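Local coordinates for nitroalkane oxidase (Podospora anserina, PDB 3MKH) that oxidises nitroalkanes to aldehydes or ketones with FAD, removing a substrate proton to form a carbanion, consuming oxygen and releasing nitrite and hydrogen peroxide, at the interface of chains A and B. Residues are numbered along the deposited sequence; one frame, centred on the assembly and turned at random. Chains: chain A/B, Nitroalkane oxidase.

Contact 1 and contact 2 lie about 37 Å apart, between the centres of their C-alpha atoms, in one two-fold symmetric interface of the homotetramer. Both pair helix 402-415 of one chain with helix 311-340 of the other, with the chains exchanged. Contact 1 uses one side of the first (A:Arg407, A:Leu410, A:Met414); contact 2 uses B:Gln411 and B:Leu415 and adds 3-10 helix 307-309. Ala314 (B in contact 1, A in contact 2) is shared, so contact 2 adjoins the symmetry twin of contact 1. The centres lie about 30 Å (contact 1, B:Asp399) and about 36 Å (contact 2, A:Asp399) from the proposed proton acceptor, so their role is probably assembly rather than catalysis.

Contact 1: the interface of chains A and B. Residues chain A 407, 410, 414; chain B 314-315, 317-318, 322.
A:Met414 and A:Leu410 of helix 402-415 lie against B:Ser318 of helix 311-340, while A:Arg407 runs across B:Asp315 one helical turn away, in a helix-against-helix patch of the two-fold interface between subunits of the homotetramer. The methionine chain bends at its last torsion (chi3 -66°), which brings methyl CE to 3.5 Å from the backbone B:Ala314 O and also over B:Ser318 CB. Its sulfur SD rests near B:Leu317 CB. A:Leu410 CD1 meets B:Ile322 CD1 at 3.9 Å, the two side chains crossing nearly at right angles. A:Arg407 uses its aliphatic stem: CB faces B:Asp315 OD1, and CD lies 3.6 Å from B:Asp315 OD2. The charged groups do not pair directly, since A:Arg407 NE stays 4.7 Å from B:Asp315 OD2, although opposite charge probably still favours the approach. Two waters complete the seam. Water 1 joins A:Arg407 O, B:Asp315 OD1 and B:Ser318 OG; water 2 sits in plane at the guanidinium edge, bound to A:Arg407 NE at 2.8 Å, and links it to B:Asp315 O and the same serine hydroxyl. Replacing B:Asp315 by an alanine is likely to cost water 1 and the arginine stem their carboxylate partner and leave the guanidinium without this nearby opposite charge. Behind these contacts, the B:Ser318 hydroxyl lies between its backbone N and carbonyl carbon (chi1 64°), where OG hydrogen-bonds B:Ala314 O at 3.2 Å, tilted 30° from the carbonyl plane.

Contact 2: the interface of chains A and B. Residues chain A 306, 308-311, 314; chain B 411, 415.
B:Leu415, the last residue of helix 402-415, presses its branched tip onto the 3-10 helix 307-309 of chain A. Methyl CD2 meets A:Leu308 CB at 3.3 Å, tighter than usual van der Waals contact. The other methyl, CD1, lies 3.7 Å from A:Glu309 CG, and the two side chains cross at about a right angle, so the glutamate contributes its hydrocarbon stem to the apolar centre. A:Pro306 flanks this centre more loosely, its CB 4.5 Å from B:Leu415 CD2.

One turn back along the same helix, B:Gln411 extends the packing toward helix 311-340. Its CG stands opposite the backbone N (chi1 174°), and the chain stays extended to the amide, carrying its stem past A:Ala314 and its end to the turn between the two chain A helices. B:Gln411 CG packs against A:Ala314 CB at 3.7 Å, and the small alanine lets the amide carbon CD come almost as near.

At the polar rim the amide end faces two backbone carbonyls. As modelled, B:Gln411 OE1 lies 3.2 Å from A:Leu308 O and equally far from A:Glu309 O, a clash of acceptors. The opposite amide orientation is likely, because it would put an NH2 near both carbonyls, well aimed at A:Leu308 O and poorly aimed at A:Glu309 O, which lies nearly on the extension of the C-N bond. NE2 as modelled lies 3.9 Å from A:Gln311 CG; the two glutamine chains cross nearly at right angles, their amide planes turned 66° apart.

The patch joins neighbouring subunits of the homotetramer. A:Gln311 is itself an FAD-binding residue and A:Arg310 lines an FAD pocket, so the contact may also steady the segment that leads into cofactor binding.

Contact 1: the interface of chains A and B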
loop_
_atom_site.group_PDB
_atom_site.type_symbol
_atom_site.label_atom_id
_atom_site.label_comp_id
_atom_site.label_asym_id
_atom_site.label_seq_id
_atom_site.Cartn_x
_atom_site.Cartn_y
_atom_site.Cartn_z
ATOM N N ARG A 407 -1.091 4.452 -18.155
ATOM C CA ARG A 407 -2.201 3.541 -17.849
ATOM C C ARG A 407 -3.331 3.557 -18.906
ATOM O O ARG A 407 -4.022 2.552 -19.079
ATOM C CB ARG A 407 -2.762 3.755 -16.439
ATOM C CG ARG A 407 -1.800 3.347 -15.313
ATOM C CD ARG A 407 -2.505 3.343 -13.926
ATOM N NE ARG A 407 -1.597 2.856 -12.888
ATOM C CZ ARG A 407 -0.787 3.640 -12.183
ATOM N NH1 ARG A 407 -0.803 4.961 -12.361
ATOM N NH2 ARG A 407 0.021 3.107 -11.285
ATOM N N LEU A 410 -2.145 1.138 -21.527
ATOM C CA LEU A 410 -2.416 -0.222 -21.056
ATOM C C LEU A 410 -3.906 -0.568 -21.221
ATOM O O LEU A 410 -4.262 -1.653 -21.678
ATOM C CB LEU A 410 -1.977 -0.368 -19.598
ATOM C CG LEU A 410 -0.457 -0.324 -19.417
ATOM C CD1 LEU A 410 -0.056 -0.214 -17.934
ATOM C CD2 LEU A 410 0.195 -1.551 -20.070
ATOM N N MET A 414 -5.517 -3.718 -23.610
ATOM C CA MET A 414 -6.402 -4.765 -23.093
ATOM C C MET A 414 -7.752 -4.779 -23.829
ATOM O O MET A 414 -8.379 -5.827 -23.972
ATOM C CB MET A 414 -6.619 -4.604 -21.578
ATOM C CG MET A 414 -5.383 -4.871 -20.714
ATOM S SD MET A 414 -5.741 -4.895 -18.934
ATOM C CE MET A 414 -6.214 -3.174 -18.695
ATOM N N ALA B 314 -10.127 -0.723 -15.406
ATOM C CA ALA B 314 -8.963 -1.071 -16.223
ATOM C C ALA B 314 -7.661 -0.934 -15.438
ATOM O O ALA B 314 -6.759 -1.767 -15.579
ATOM C CB ALA B 314 -8.919 -0.219 -17.496
ATOM N N ASP B 315 -7.573 0.099 -14.599
ATOM C CA ASP B 315 -6.367 0.338 -13.809
ATOM C C ASP B 315 -6.146 -0.739 -12.764
ATOM O O ASP B 315 -5.011 -1.059 -12.446
ATOM C CB ASP B 315 -6.380 1.722 -13.145
ATOM C CG ASP B 315 -6.129 2.860 -14.139
ATOM O OD1 ASP B 315 -6.004 2.580 -15.352
ATOM O OD2 ASP B 315 -6.068 4.044 -13.711
ATOM N N LEU B 317 -7.053 -3.917 -13.238
ATOM C CA LEU B 317 -6.593 -5.045 -14.038
ATOM C C LEU B 317 -5.147 -4.907 -14.499
ATOM O O LEU B 317 -4.367 -5.865 -14.402
ATOM C CB LEU B 317 -7.506 -5.266 -15.246
ATOM C CG LEU B 317 -8.628 -6.277 -15.015
ATOM C CD1 LEU B 317 -9.361 -6.590 -16.315
ATOM C CD2 LEU B 317 -8.028 -7.537 -14.467
ATOM N N SER B 318 -4.792 -3.727 -15.018
ATOM C CA SER B 318 -3.434 -3.518 -15.519
ATOM C C SER B 318 -2.435 -3.500 -14.370
ATOM O O SER B 318 -1.277 -3.884 -14.536
ATOM C CB SER B 318 -3.336 -2.241 -16.367
ATOM O OG SER B 318 -3.609 -1.078 -15.605
ATOM N N ILE B 322 0.800 -5.922 -14.344
ATOM C CA ILE B 322 2.136 -5.390 -14.086
ATOM C C ILE B 322 2.815 -6.177 -12.963
ATOM O O ILE B 322 3.959 -6.627 -13.097
ATOM C CB ILE B 322 2.086 -3.884 -13.693
ATOM C CG1 ILE B 322 1.575 -3.030 -14.863
ATOM C CG2 ILE B 322 3.459 -3.391 -13.249
ATOM C CD1 ILE B 322 1.255 -1.588 -14.472
HETATM O O HOH W 1 -4.895 0.769 -17.069
HETATM O O HOH W 2 -2.484 0.209 -13.260
#

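Contact 2: the interface of chains A and B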
loop_
_atom_site.group_PDB
_atom_site.type_symbol
_atom_site.label_atom_id
_atom_site.label_comp_id
_atom_site.label_asym_id
_atom_site.label_seq_id
_atom_site.Cartn_x
_atom_site.Cartn_y
_atom_site.Cartn_z
ATOM N N PRO A 306 24.316 -3.357 16.414
ATOM C CA PRO A 306 24.379 -2.695 15.104
ATOM C C PRO A 306 22.989 -2.283 14.629
ATOM O O PRO A 306 22.000 -2.928 14.997
ATOM C CB PRO A 306 24.936 -3.788 14.188
ATOM C CG PRO A 306 25.700 -4.692 15.101
ATOM C CD PRO A 306 24.960 -4.683 16.400
ATOM N N LEU A 308 21.616 -2.703 11.846
ATOM C CA LEU A 308 20.976 -3.792 11.105
ATOM C C LEU A 308 20.354 -4.866 12.004
ATOM O O LEU A 308 19.577 -5.700 11.533
ATOM C CB LEU A 308 21.923 -4.418 10.073
ATOM C CG LEU A 308 21.896 -3.814 8.662
ATOM C CD1 LEU A 308 22.953 -4.457 7.781
ATOM C CD2 LEU A 308 20.507 -3.934 8.030
ATOM N N GLU A 309 20.658 -4.840 13.300
ATOM C CA GLU A 309 20.046 -5.822 14.188
ATOM C C GLU A 309 18.642 -5.461 14.655
ATOM O O GLU A 309 17.946 -6.294 15.240
ATOM C CB GLU A 309 20.965 -6.192 15.351
ATOM C CG GLU A 309 21.946 -7.299 14.971
ATOM C CD GLU A 309 22.832 -7.731 16.120
ATOM O OE1 GLU A 309 22.294 -8.017 17.218
ATOM O OE2 GLU A 309 24.065 -7.788 15.915
ATOM N N ARG A 310 18.217 -4.234 14.368
ATOM C CA ARG A 310 16.835 -3.845 14.617
ATOM C C ARG A 310 15.943 -4.427 13.534
ATOM O O ARG A 310 16.053 -4.041 12.368
ATOM C CB ARG A 310 16.709 -2.318 14.613
ATOM C CG ARG A 310 17.806 -1.607 15.381
ATOM C CD ARG A 310 17.687 -1.901 16.864
ATOM N NE ARG A 310 18.766 -1.307 17.649
ATOM C CZ ARG A 310 18.912 -1.490 18.961
ATOM N NH1 ARG A 310 18.048 -2.256 19.626
ATOM N NH2 ARG A 310 19.921 -0.915 19.604
ATOM N N GLN A 311 15.052 -5.344 13.907
ATOM C CA GLN A 311 14.115 -5.912 12.946
ATOM C C GLN A 311 13.427 -4.828 12.109
ATOM O O GLN A 311 13.148 -5.038 10.924
ATOM C CB GLN A 311 13.048 -6.777 13.635
ATOM C CG GLN A 311 13.528 -8.157 14.078
ATOM C CD GLN A 311 12.389 -9.112 14.426
ATOM O OE1 GLN A 311 12.611 -10.313 14.606
ATOM N NE2 GLN A 311 11.166 -8.587 14.512
ATOM N N ALA A 314 15.913 -3.359 9.477
ATOM C CA ALA A 314 16.234 -4.418 8.540
ATOM C C ALA A 314 15.079 -4.709 7.606
ATOM O O ALA A 314 15.284 -4.900 6.413
ATOM C CB ALA A 314 16.664 -5.681 9.282
ATOM N N GLN B 411 17.684 -10.548 7.080
ATOM C CA GLN B 411 18.386 -9.697 8.019
ATOM C C GLN B 411 19.788 -10.233 8.316
ATOM O O GLN B 411 20.763 -9.488 8.276
ATOM C CB GLN B 411 17.565 -9.586 9.298
ATOM C CG GLN B 411 18.217 -8.842 10.419
ATOM C CD GLN B 411 17.278 -8.694 11.598
ATOM O OE1 GLN B 411 17.533 -7.909 12.508
ATOM N NE2 GLN B 411 16.169 -9.440 11.575
ATOM N N LEU B 415 23.604 -8.721 7.426
ATOM C CA LEU B 415 24.490 -8.419 8.551
ATOM C C LEU B 415 25.910 -8.963 8.361
ATOM O O LEU B 415 26.855 -8.489 8.987
ATOM C CB LEU B 415 23.903 -8.972 9.849
ATOM C CG LEU B 415 22.948 -8.070 10.631
ATOM C CD1 LEU B 415 22.198 -8.881 11.674
ATOM C CD2 LEU B 415 23.728 -6.935 11.276
#